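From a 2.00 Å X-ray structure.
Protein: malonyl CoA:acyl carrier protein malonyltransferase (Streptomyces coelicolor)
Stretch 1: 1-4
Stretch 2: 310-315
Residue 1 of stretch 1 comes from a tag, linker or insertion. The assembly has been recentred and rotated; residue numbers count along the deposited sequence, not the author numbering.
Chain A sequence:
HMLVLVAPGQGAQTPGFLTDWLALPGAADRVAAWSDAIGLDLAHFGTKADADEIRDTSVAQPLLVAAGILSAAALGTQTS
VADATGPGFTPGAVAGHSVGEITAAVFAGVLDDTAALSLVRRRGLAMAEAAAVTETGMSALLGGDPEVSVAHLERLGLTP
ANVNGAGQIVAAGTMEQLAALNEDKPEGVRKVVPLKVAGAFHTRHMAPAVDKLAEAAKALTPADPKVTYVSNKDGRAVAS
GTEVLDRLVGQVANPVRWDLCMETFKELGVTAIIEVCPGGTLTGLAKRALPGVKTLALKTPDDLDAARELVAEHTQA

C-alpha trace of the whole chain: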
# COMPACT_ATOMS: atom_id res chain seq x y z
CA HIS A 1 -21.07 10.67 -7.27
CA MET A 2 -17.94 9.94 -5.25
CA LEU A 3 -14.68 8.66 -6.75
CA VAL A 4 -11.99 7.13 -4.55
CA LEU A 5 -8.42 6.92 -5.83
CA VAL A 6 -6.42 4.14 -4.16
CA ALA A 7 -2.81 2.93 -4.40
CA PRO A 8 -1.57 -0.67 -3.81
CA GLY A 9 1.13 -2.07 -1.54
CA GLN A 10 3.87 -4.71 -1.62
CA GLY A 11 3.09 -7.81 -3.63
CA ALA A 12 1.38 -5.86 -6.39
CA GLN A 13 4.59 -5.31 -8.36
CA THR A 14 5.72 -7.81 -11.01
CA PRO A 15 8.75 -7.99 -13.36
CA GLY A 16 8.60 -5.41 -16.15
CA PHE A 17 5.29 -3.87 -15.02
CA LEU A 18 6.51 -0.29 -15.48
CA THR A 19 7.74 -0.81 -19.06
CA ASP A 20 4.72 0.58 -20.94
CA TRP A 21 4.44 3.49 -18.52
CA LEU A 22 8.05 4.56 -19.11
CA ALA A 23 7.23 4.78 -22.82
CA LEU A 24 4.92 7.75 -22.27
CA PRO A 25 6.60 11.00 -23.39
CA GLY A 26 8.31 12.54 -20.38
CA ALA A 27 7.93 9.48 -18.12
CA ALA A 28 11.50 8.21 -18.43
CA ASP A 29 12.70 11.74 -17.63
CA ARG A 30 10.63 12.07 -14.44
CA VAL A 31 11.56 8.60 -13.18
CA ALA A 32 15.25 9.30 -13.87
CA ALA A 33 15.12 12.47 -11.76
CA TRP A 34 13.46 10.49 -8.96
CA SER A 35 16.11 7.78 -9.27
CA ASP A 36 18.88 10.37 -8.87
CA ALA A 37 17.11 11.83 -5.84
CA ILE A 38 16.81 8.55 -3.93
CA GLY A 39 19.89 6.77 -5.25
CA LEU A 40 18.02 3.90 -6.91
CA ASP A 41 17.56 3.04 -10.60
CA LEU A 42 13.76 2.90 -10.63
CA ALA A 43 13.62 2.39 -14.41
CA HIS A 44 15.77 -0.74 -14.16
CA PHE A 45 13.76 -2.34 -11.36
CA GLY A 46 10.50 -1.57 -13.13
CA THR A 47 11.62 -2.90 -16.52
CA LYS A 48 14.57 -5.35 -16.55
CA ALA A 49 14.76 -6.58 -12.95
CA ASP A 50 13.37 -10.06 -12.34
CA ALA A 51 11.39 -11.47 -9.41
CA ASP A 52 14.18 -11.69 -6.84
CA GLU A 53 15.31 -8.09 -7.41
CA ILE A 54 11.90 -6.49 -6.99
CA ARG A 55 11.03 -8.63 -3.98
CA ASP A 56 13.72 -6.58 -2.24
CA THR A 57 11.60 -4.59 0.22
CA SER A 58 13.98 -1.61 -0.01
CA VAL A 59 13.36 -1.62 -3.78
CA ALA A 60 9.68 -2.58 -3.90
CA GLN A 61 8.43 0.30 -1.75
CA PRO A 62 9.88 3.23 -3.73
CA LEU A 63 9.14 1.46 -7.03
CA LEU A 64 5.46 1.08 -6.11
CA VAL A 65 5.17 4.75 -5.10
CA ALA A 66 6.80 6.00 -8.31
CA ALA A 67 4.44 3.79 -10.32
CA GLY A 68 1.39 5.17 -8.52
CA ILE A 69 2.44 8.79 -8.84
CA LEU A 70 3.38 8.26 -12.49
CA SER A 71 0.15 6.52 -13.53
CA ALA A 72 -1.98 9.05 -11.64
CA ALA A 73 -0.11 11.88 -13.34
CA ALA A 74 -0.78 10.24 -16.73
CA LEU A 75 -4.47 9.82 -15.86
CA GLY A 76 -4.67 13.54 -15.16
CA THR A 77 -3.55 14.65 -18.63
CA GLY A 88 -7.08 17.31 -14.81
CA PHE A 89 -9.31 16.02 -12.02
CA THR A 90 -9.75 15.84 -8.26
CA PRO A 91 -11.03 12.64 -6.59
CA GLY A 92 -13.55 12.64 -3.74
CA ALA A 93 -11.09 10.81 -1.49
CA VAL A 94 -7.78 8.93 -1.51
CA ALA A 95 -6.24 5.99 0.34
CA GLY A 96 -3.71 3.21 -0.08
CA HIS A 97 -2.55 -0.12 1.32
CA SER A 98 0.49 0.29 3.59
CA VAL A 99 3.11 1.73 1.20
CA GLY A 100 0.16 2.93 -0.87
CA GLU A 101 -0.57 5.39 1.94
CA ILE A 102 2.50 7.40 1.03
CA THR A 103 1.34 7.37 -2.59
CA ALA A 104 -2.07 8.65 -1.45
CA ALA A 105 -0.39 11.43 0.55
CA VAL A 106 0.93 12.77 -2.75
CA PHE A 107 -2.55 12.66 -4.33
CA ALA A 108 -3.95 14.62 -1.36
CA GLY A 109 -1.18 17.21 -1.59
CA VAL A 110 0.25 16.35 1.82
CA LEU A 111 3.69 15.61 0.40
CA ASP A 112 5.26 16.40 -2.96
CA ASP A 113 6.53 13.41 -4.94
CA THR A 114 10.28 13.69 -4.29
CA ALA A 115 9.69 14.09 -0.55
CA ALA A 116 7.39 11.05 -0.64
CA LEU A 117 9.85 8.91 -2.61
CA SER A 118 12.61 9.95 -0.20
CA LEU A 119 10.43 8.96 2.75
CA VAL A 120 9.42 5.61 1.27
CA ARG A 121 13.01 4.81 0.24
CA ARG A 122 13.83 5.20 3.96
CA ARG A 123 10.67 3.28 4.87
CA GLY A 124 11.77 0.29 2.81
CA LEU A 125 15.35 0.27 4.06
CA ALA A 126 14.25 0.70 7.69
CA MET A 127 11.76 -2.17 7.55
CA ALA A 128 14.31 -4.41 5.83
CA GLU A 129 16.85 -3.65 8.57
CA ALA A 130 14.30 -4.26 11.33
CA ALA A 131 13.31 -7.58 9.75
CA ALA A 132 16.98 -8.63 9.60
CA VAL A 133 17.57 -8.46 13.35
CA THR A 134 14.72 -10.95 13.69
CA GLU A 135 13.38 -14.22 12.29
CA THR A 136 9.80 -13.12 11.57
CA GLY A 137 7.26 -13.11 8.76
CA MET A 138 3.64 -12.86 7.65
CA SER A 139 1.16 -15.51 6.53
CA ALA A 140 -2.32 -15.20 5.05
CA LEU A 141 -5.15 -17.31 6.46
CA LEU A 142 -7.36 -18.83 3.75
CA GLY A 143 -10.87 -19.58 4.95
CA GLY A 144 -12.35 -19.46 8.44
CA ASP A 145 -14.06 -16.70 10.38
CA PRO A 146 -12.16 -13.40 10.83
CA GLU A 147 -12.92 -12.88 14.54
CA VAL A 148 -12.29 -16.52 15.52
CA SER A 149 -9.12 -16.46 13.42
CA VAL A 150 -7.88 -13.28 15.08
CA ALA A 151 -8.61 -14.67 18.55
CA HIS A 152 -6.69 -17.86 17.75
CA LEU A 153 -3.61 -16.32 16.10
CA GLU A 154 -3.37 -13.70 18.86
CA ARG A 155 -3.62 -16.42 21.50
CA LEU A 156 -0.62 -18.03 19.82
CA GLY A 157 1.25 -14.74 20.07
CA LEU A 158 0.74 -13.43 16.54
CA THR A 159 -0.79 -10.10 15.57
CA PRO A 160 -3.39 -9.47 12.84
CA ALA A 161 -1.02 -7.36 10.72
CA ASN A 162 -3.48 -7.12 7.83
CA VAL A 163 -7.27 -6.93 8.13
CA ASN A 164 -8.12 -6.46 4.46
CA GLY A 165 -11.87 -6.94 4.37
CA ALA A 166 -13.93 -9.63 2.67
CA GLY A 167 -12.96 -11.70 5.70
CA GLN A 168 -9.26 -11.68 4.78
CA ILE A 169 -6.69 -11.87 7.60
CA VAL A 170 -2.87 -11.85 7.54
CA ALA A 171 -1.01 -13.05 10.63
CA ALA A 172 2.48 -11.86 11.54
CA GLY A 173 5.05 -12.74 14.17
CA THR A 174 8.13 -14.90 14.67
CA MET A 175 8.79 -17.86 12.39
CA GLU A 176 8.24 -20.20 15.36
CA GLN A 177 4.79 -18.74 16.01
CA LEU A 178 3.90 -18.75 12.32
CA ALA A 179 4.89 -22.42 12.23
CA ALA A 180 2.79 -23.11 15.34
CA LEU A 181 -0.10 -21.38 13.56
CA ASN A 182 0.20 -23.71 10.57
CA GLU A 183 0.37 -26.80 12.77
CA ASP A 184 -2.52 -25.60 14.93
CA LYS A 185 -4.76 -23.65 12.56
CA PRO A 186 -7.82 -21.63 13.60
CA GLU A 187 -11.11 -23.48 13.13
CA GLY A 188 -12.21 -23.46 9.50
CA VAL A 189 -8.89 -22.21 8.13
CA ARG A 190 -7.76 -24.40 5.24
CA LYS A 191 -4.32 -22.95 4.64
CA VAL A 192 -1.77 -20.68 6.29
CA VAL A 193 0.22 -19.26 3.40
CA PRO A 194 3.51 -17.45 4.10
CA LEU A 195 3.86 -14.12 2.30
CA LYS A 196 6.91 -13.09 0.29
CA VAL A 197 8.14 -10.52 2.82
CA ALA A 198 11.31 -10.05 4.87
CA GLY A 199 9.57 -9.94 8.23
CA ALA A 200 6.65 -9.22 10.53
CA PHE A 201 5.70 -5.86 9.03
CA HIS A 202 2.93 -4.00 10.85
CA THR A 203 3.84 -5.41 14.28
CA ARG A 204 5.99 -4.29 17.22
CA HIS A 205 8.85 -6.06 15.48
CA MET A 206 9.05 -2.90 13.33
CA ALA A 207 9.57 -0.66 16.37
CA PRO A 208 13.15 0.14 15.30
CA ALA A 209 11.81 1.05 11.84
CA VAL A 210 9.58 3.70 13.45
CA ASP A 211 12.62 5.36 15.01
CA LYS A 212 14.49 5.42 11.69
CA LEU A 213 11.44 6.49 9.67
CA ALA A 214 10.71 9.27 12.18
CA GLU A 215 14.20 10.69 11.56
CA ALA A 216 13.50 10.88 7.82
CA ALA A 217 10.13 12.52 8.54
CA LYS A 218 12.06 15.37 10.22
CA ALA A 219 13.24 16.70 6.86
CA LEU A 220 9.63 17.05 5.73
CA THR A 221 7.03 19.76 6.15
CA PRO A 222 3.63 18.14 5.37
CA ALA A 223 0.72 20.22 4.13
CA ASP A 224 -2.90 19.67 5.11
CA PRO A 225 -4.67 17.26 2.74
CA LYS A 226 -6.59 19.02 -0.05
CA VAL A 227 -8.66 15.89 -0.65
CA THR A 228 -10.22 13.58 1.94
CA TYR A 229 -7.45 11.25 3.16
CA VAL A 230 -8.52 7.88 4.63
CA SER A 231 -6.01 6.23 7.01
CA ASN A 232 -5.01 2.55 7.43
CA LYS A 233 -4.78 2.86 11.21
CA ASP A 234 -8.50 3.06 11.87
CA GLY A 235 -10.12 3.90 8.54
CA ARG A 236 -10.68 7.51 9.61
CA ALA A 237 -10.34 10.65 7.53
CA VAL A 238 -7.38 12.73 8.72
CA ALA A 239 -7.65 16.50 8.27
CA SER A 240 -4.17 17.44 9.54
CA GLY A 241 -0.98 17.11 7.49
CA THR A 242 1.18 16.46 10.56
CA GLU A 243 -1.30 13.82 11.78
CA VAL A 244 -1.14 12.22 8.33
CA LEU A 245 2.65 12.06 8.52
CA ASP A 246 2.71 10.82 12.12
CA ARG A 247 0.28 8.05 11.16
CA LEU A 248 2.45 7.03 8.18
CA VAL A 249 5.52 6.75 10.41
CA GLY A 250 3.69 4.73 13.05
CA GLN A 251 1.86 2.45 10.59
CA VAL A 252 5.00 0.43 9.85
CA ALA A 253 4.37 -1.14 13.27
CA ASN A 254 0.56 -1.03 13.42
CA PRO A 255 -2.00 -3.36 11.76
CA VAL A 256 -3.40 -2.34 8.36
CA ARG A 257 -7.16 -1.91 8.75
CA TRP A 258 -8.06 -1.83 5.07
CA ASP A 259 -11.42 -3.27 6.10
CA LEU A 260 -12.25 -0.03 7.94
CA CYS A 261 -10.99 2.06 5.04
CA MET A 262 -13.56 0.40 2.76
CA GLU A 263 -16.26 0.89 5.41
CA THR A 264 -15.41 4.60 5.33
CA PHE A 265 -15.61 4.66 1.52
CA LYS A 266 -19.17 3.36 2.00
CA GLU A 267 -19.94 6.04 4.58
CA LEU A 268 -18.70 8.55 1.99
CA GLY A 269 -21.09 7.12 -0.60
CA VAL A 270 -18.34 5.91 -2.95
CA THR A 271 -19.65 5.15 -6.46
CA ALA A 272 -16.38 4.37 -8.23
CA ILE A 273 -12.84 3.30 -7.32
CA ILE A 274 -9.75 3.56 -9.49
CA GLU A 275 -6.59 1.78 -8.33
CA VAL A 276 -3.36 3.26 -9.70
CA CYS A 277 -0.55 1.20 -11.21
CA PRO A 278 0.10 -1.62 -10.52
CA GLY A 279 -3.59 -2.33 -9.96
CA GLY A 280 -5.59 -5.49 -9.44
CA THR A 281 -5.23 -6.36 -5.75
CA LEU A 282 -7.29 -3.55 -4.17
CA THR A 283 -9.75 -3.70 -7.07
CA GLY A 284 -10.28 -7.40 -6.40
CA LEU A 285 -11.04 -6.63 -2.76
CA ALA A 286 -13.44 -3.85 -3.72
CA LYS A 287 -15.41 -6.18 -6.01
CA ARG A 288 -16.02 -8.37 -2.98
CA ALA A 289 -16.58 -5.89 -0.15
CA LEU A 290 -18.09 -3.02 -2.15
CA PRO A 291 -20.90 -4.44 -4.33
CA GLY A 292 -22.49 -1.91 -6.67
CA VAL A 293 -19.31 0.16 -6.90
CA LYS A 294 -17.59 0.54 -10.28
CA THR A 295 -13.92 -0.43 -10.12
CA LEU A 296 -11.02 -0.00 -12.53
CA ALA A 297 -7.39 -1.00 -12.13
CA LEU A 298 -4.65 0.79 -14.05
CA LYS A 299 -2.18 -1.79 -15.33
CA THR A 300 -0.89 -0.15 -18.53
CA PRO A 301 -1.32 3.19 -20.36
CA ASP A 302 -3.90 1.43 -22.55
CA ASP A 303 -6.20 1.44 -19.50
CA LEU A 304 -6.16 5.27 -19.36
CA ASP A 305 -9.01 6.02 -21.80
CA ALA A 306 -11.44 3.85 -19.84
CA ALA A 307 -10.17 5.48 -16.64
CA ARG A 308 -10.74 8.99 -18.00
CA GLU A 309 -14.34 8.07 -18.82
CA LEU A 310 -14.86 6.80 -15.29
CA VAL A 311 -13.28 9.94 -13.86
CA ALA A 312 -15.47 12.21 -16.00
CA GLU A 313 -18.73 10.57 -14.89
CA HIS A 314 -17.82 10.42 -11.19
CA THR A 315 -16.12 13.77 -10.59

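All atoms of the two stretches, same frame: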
# COMPACT_ATOMS: atom_id res chain seq x y z
N HIS A 1 -22.26 11.49 -6.90
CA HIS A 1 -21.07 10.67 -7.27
C HIS A 1 -19.89 10.91 -6.35
O HIS A 1 -19.68 12.02 -5.86
CB HIS A 1 -20.65 10.96 -8.72
CG HIS A 1 -21.63 10.50 -9.74
ND1 HIS A 1 -22.10 9.20 -9.80
CD2 HIS A 1 -22.24 11.16 -10.75
CE1 HIS A 1 -22.95 9.08 -10.80
NE2 HIS A 1 -23.05 10.26 -11.40
N MET A 2 -19.11 9.86 -6.12
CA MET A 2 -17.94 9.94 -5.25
C MET A 2 -16.89 8.95 -5.76
O MET A 2 -17.11 7.73 -5.74
CB MET A 2 -18.34 9.59 -3.81
CG MET A 2 -17.79 10.54 -2.75
SD MET A 2 -16.00 10.45 -2.53
CE MET A 2 -15.87 9.13 -1.36
N LEU A 3 -15.77 9.48 -6.24
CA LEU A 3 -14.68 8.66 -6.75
C LEU A 3 -13.56 8.57 -5.73
O LEU A 3 -13.15 9.58 -5.16
CB LEU A 3 -14.11 9.25 -8.05
CG LEU A 3 -12.79 8.62 -8.53
CD1 LEU A 3 -13.07 7.24 -9.10
CD2 LEU A 3 -12.14 9.50 -9.58
N VAL A 4 -13.07 7.35 -5.50
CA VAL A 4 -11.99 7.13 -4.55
C VAL A 4 -10.77 6.61 -5.30
O VAL A 4 -10.84 5.59 -5.99
CB VAL A 4 -12.39 6.10 -3.47
CG1 VAL A 4 -11.23 5.86 -2.51
CG2 VAL A 4 -13.61 6.60 -2.72
N LEU A 310 -14.38 7.03 -16.64
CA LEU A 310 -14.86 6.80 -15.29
C LEU A 310 -14.68 8.06 -14.45
O LEU A 310 -15.57 8.43 -13.68
CB LEU A 310 -14.10 5.63 -14.66
CG LEU A 310 -14.73 5.00 -13.42
CD1 LEU A 310 -16.18 4.60 -13.73
CD2 LEU A 310 -13.91 3.79 -13.00
N VAL A 311 -13.54 8.72 -14.60
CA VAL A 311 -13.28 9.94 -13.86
C VAL A 311 -14.34 10.98 -14.23
O VAL A 311 -15.00 11.53 -13.35
CB VAL A 311 -11.87 10.51 -14.18
CG1 VAL A 311 -11.72 11.90 -13.59
CG2 VAL A 311 -10.80 9.60 -13.62
N ALA A 312 -14.50 11.23 -15.52
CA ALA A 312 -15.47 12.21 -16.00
C ALA A 312 -16.88 12.04 -15.43
O ALA A 312 -17.51 13.01 -15.02
CB ALA A 312 -15.52 12.18 -17.52
N GLU A 313 -17.38 10.80 -15.39
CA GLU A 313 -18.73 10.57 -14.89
C GLU A 313 -18.87 10.47 -13.37
O GLU A 313 -19.99 10.35 -12.86
CB GLU A 313 -19.33 9.33 -15.54
CG GLU A 313 -18.61 8.04 -15.23
CD GLU A 313 -19.39 6.81 -15.68
OE1 GLU A 313 -20.53 6.62 -15.19
OE2 GLU A 313 -18.87 6.04 -16.52
N HIS A 314 -17.76 10.52 -12.65
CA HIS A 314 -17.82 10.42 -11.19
C HIS A 314 -17.19 11.59 -10.45
O HIS A 314 -17.12 11.59 -9.23
CB HIS A 314 -17.17 9.11 -10.75
CG HIS A 314 -18.01 7.90 -11.01
ND1 HIS A 314 -19.03 7.51 -10.16
CD2 HIS A 314 -18.01 7.01 -12.03
CE1 HIS A 314 -19.62 6.43 -10.65
NE2 HIS A 314 -19.02 6.11 -11.78
N THR A 315 -16.73 12.60 -11.20
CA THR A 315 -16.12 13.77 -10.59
C THR A 315 -16.97 15.03 -10.85
O THR A 315 -16.50 16.01 -11.42
CB THR A 315 -14.68 14.00 -11.12
OG1 THR A 315 -14.12 15.15 -10.48
CG2 THR A 315 -14.69 14.23 -12.63
O HOH W 1 -15.85 12.33 -6.70

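The two stretches lie at opposite ends of the sequence, at least 308 residues apart for any touching pair. Stretch 1 leads into a strand at Leu 3. Stretch 2 comes from a helix that begins earlier in the chain. The contact is small, burying 306 Å² with both sides summed. No direct hydrogen bond joins the stretches. The contact rests on van der Waals packing, some of it against backbone, and on one bridging water.

His 1 comes from an expression tag. Its CA lies 5.1 Å from CA of His 314, the closest CA pair between the stretches. Its CA-to-CB bond points toward stretch 2, and chi1 is m. The imidazole ring lies against the backbone of Glu 313. O of Glu 313 sits over one face of the ring, 3.2 Å from CD2 of His 1. NE2 of His 1 is 3.4 Å from the same O of Glu 313, but the angle is poor and no hydrogen bond forms. A carbonyl above a ring face is out of line with an N-H group, which lies in the ring plane.

The same ring meets the ring of His 314. The ring centroids are 4.8 Å apart and the planes are inclined at 72°, an oblique pairing. The closest atoms are ND1 of His 1 and ND1 of His 314, at 3.5 Å. This is a packing contact, not a hydrogen bond. ND1 of His 314 is hydrogen-bonded elsewhere in the structure.

Met 2 contributes little. Its CA-to-CB bond points away from stretch 2, and the nearest its side chain comes is CB of Met 2, 5.9 Å from O of His 314. Its backbone N is 4.1 Å from O of His 314, too far for a hydrogen bond.

Leu 3 points its CA-to-CB bond toward stretch 2 and is buried. Its CB lies 4.1 Å from CB of His 314. Its CD2 reaches 4.3 Å from CG2 of Val 311, an apolar contact between two buried residues. The backbone is linked through water 1. N of Leu 3 is 3.9 Å from O of His 314, too far to bond directly. The water accepts from N of Leu 3 at 2.9 Å and donates to O of His 314, also at 2.9 Å from the water O. It thus satisfies a backbone donor and a backbone acceptor at once.

Val 4 continues the strand but is out of reach of stretch 2.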